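Local coordinates for 2,3-dihydroxy-2,3-dihydrophenylpropionate dehydrogenase (Pseudomonas sp. MC1, PDB 5XTF), which catalyses the NAD-dependent oxidation of naphthalene cis-dihydrodiol to 1,2-dihydroxynaphthalene in the bacterial breakdown of aromatic hydrocarbons, at residues B[34-48]-B[243-255]. Residues are numbered along the deposited sequence; the frame is centred on the assembly and turned at random.
Sequences GIGLELVRSFKLAGY and PEDVVAPYLLLAS
F43 and L251 meet in a CH-pi contact: L251 CD2 stands 3.6 Å from the centroid of the F43 ring, 6° off its normal, while A254 CB lies at the ring edge, 3.7 Å from F43 CE2. L39 reaches Y250 with both methyls, CD1 lying over the ring face, displaced toward its rim, and CD2 3.7 Å from Y250 CG. Cutting F43 back to an alanine is likely to leave L251 CD2, A254 CB and the face of the Y48 ring without the aromatic ring they pack on, opening a gap between the helices. In the aliphatic packing, V247 CG1 touches L39 CD2 at 3.6 Å, I35, with CG1 anti to its carbonyl carbon (chi1 -70°), brings CD1 to 3.7 Å from V246 CG2, and E38 lays its CG against E244 N. Polar links are indirect: one water joins Y48 OH to L251 O, donating to the carbonyl at 2.9 Å. The E38 carboxylate is held within its own helix by a salt bridge to R41. I35 also belongs to the NAD(+) site, and Y250 OH bonds to T157. In this SDR Rossmann fold, helices 34-46 and 248-254 cross at -52°; helix 57-67 borders the former, while the latter packs on strands 195-201 and 266-269 and on L252 of a second subunit.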
# COMPACT_ATOMS: atom_id res chain seq x y z
N GLY B 34 10.37 26.29 8.30
CA GLY B 34 9.28 25.40 7.94
C GLY B 34 8.86 24.53 9.09
O GLY B 34 8.74 24.98 10.23
N ILE B 35 8.66 23.24 8.79
CA ILE B 35 8.13 22.32 9.79
C ILE B 35 9.10 22.17 10.96
O ILE B 35 8.69 22.08 12.12
CB ILE B 35 7.79 20.97 9.15
CG1 ILE B 35 6.58 21.11 8.22
CG2 ILE B 35 7.55 19.90 10.21
CD1 ILE B 35 6.24 19.82 7.46
N GLY B 36 10.40 22.15 10.68
CA GLY B 36 11.37 21.87 11.73
C GLY B 36 11.39 22.93 12.81
O GLY B 36 11.53 22.62 13.99
N LEU B 37 11.24 24.20 12.41
CA LEU B 37 11.16 25.27 13.39
C LEU B 37 9.91 25.13 14.26
O LEU B 37 9.95 25.37 15.48
CB LEU B 37 11.18 26.62 12.67
CG LEU B 37 10.86 27.93 13.37
CD1 LEU B 37 11.75 28.18 14.56
CD2 LEU B 37 11.04 29.05 12.35
N GLU B 38 8.80 24.69 13.67
CA GLU B 38 7.60 24.49 14.46
C GLU B 38 7.73 23.28 15.38
O GLU B 38 7.10 23.25 16.44
CB GLU B 38 6.39 24.34 13.55
CG GLU B 38 6.01 25.64 12.84
CD GLU B 38 5.76 26.81 13.81
OE1 GLU B 38 5.15 26.62 14.89
OE2 GLU B 38 6.18 27.93 13.46
N LEU B 39 8.54 22.30 15.01
CA LEU B 39 8.79 21.19 15.91
C LEU B 39 9.56 21.66 17.14
O LEU B 39 9.27 21.24 18.27
CB LEU B 39 9.55 20.08 15.18
CG LEU B 39 8.78 19.47 14.00
CD1 LEU B 39 9.57 18.34 13.35
CD2 LEU B 39 7.42 19.00 14.48
N VAL B 40 10.54 22.55 16.94
CA VAL B 40 11.23 23.16 18.07
C VAL B 40 10.23 23.85 18.99
O VAL B 40 10.19 23.60 20.20
CB VAL B 40 12.29 24.15 17.58
CG1 VAL B 40 12.81 24.99 18.78
CG2 VAL B 40 13.40 23.42 16.88
N ARG B 41 9.42 24.74 18.43
CA ARG B 41 8.45 25.46 19.24
C ARG B 41 7.46 24.51 19.89
O ARG B 41 7.08 24.70 21.05
CB ARG B 41 7.73 26.49 18.38
CG ARG B 41 8.67 27.54 17.83
CD ARG B 41 8.00 28.45 16.81
NE ARG B 41 8.93 29.45 16.30
CZ ARG B 41 8.74 30.17 15.20
NH1 ARG B 41 7.65 29.99 14.46
NH2 ARG B 41 9.66 31.05 14.81
N SER B 42 7.06 23.45 19.18
CA SER B 42 6.05 22.56 19.73
C SER B 42 6.61 21.69 20.84
O SER B 42 5.94 21.46 21.86
CB SER B 42 5.45 21.70 18.63
OG SER B 42 4.44 22.43 17.96
N PHE B 43 7.81 21.15 20.65
CA PHE B 43 8.37 20.27 21.67
C PHE B 43 8.81 21.07 22.89
O PHE B 43 8.63 20.63 24.03
CB PHE B 43 9.52 19.44 21.09
CG PHE B 43 9.07 18.19 20.35
CD1 PHE B 43 8.76 18.23 18.99
CD2 PHE B 43 8.96 16.98 21.01
CE1 PHE B 43 8.35 17.07 18.29
CE2 PHE B 43 8.55 15.81 20.32
CZ PHE B 43 8.24 15.87 18.96
N LYS B 44 9.37 22.26 22.66
CA LYS B 44 9.67 23.15 23.78
C LYS B 44 8.41 23.46 24.58
O LYS B 44 8.42 23.43 25.81
CB LYS B 44 10.29 24.45 23.28
CG LYS B 44 11.12 25.17 24.31
CD LYS B 44 12.50 24.56 24.40
CE LYS B 44 13.28 25.20 25.53
NZ LYS B 44 12.71 24.83 26.85
N LEU B 45 7.30 23.73 23.88
CA LEU B 45 6.06 24.04 24.58
C LEU B 45 5.54 22.84 25.37
O LEU B 45 4.97 23.01 26.45
CB LEU B 45 5.03 24.54 23.57
CG LEU B 45 3.71 25.09 24.11
CD1 LEU B 45 3.97 26.23 25.09
CD2 LEU B 45 2.82 25.53 22.94
N ALA B 46 5.75 21.62 24.86
CA ALA B 46 5.33 20.40 25.55
C ALA B 46 6.26 20.02 26.70
O ALA B 46 5.96 19.07 27.42
CB ALA B 46 5.23 19.24 24.56
N GLY B 47 7.38 20.72 26.88
CA GLY B 47 8.23 20.51 28.04
C GLY B 47 9.54 19.81 27.78
O GLY B 47 10.24 19.49 28.75
N TYR B 48 9.91 19.57 26.53
CA TYR B 48 11.15 18.88 26.20
C TYR B 48 12.35 19.81 26.32
O TYR B 48 12.25 21.02 26.10
CB TYR B 48 11.13 18.35 24.76
CG TYR B 48 10.33 17.08 24.51
CD1 TYR B 48 8.95 17.09 24.57
CD2 TYR B 48 10.96 15.89 24.18
CE1 TYR B 48 8.20 15.93 24.33
CE2 TYR B 48 10.23 14.72 23.93
CZ TYR B 48 8.85 14.75 24.01
OH TYR B 48 8.11 13.61 23.76
N PRO B 243 2.88 25.30 8.41
CA PRO B 243 3.69 24.30 9.13
C PRO B 243 3.26 24.10 10.58
O PRO B 243 3.37 22.98 11.10
CB PRO B 243 5.11 24.88 9.03
CG PRO B 243 5.08 25.72 7.77
CD PRO B 243 3.70 26.30 7.69
N GLU B 244 2.76 25.15 11.23
CA GLU B 244 2.28 25.04 12.61
C GLU B 244 1.15 24.04 12.75
O GLU B 244 0.89 23.56 13.86
CB GLU B 244 1.80 26.41 13.12
CG GLU B 244 0.30 26.69 12.88
CD GLU B 244 -0.12 28.13 13.17
OE1 GLU B 244 0.63 29.07 12.81
OE2 GLU B 244 -1.21 28.33 13.77
N ASP B 245 0.46 23.71 11.66
CA ASP B 245 -0.70 22.85 11.72
C ASP B 245 -0.37 21.37 11.67
O ASP B 245 -1.23 20.55 12.00
CB ASP B 245 -1.67 23.16 10.57
CG ASP B 245 -2.26 24.56 10.64
OD1 ASP B 245 -2.58 25.06 11.75
OD2 ASP B 245 -2.40 25.17 9.56
N VAL B 246 0.85 21.00 11.29
CA VAL B 246 1.13 19.61 10.96
C VAL B 246 2.03 18.93 12.00
O VAL B 246 2.52 17.83 11.76
CB VAL B 246 1.69 19.48 9.54
CG1 VAL B 246 0.79 20.22 8.55
CG2 VAL B 246 3.12 20.00 9.46
N VAL B 247 2.21 19.54 13.18
CA VAL B 247 3.19 19.02 14.13
C VAL B 247 2.64 17.97 15.09
O VAL B 247 3.43 17.20 15.66
CB VAL B 247 3.80 20.16 14.96
CG1 VAL B 247 4.54 21.14 14.06
CG2 VAL B 247 2.72 20.87 15.78
N ALA B 248 1.32 17.93 15.32
CA ALA B 248 0.78 16.98 16.29
C ALA B 248 1.22 15.54 16.06
O ALA B 248 1.57 14.87 17.05
CB ALA B 248 -0.75 17.08 16.34
N PRO B 249 1.25 14.99 14.83
CA PRO B 249 1.70 13.59 14.68
C PRO B 249 3.11 13.35 15.19
O PRO B 249 3.39 12.27 15.74
CB PRO B 249 1.61 13.34 13.16
CG PRO B 249 0.62 14.35 12.66
CD PRO B 249 0.81 15.56 13.54
N TYR B 250 4.01 14.32 15.02
CA TYR B 250 5.36 14.16 15.56
C TYR B 250 5.33 14.01 17.07
O TYR B 250 5.99 13.13 17.63
CB TYR B 250 6.24 15.34 15.17
CG TYR B 250 6.56 15.47 13.70
CD1 TYR B 250 7.75 14.99 13.18
CD2 TYR B 250 5.68 16.12 12.85
CE1 TYR B 250 8.06 15.15 11.85
CE2 TYR B 250 5.97 16.28 11.53
CZ TYR B 250 7.15 15.79 11.02
OH TYR B 250 7.42 15.97 9.68
N LEU B 251 4.54 14.84 17.75
CA LEU B 251 4.46 14.79 19.20
C LEU B 251 3.92 13.44 19.67
O LEU B 251 4.46 12.85 20.62
CB LEU B 251 3.57 15.91 19.72
CG LEU B 251 4.13 17.32 19.65
CD1 LEU B 251 2.98 18.28 19.96
CD2 LEU B 251 5.26 17.48 20.67
N LEU B 252 2.85 12.96 19.04
CA LEU B 252 2.32 11.63 19.33
C LEU B 252 3.40 10.56 19.16
O LEU B 252 3.57 9.69 20.02
CB LEU B 252 1.13 11.34 18.42
CG LEU B 252 0.11 10.20 18.61
CD1 LEU B 252 -0.63 10.01 17.29
CD2 LEU B 252 0.69 8.87 19.05
N LEU B 253 4.10 10.58 18.02
CA LEU B 253 5.06 9.52 17.71
C LEU B 253 6.29 9.55 18.63
O LEU B 253 6.92 8.51 18.84
CB LEU B 253 5.51 9.62 16.25
CG LEU B 253 4.48 9.33 15.15
CD1 LEU B 253 5.08 9.62 13.76
CD2 LEU B 253 3.97 7.90 15.21
N ALA B 254 6.66 10.71 19.16
CA ALA B 254 7.78 10.78 20.10
C ALA B 254 7.39 10.50 21.55
O ALA B 254 8.25 10.11 22.34
CB ALA B 254 8.46 12.15 20.01
N SER B 255 6.13 10.71 21.91
CA SER B 255 5.72 10.56 23.30
C SER B 255 5.88 9.11 23.76
O SER B 255 5.37 8.18 23.13
CB SER B 255 4.28 11.02 23.45
OG SER B 255 3.62 10.27 24.45
O HOH W 1 8.23 11.55 25.38
O HOH W 2 5.68 14.20 22.87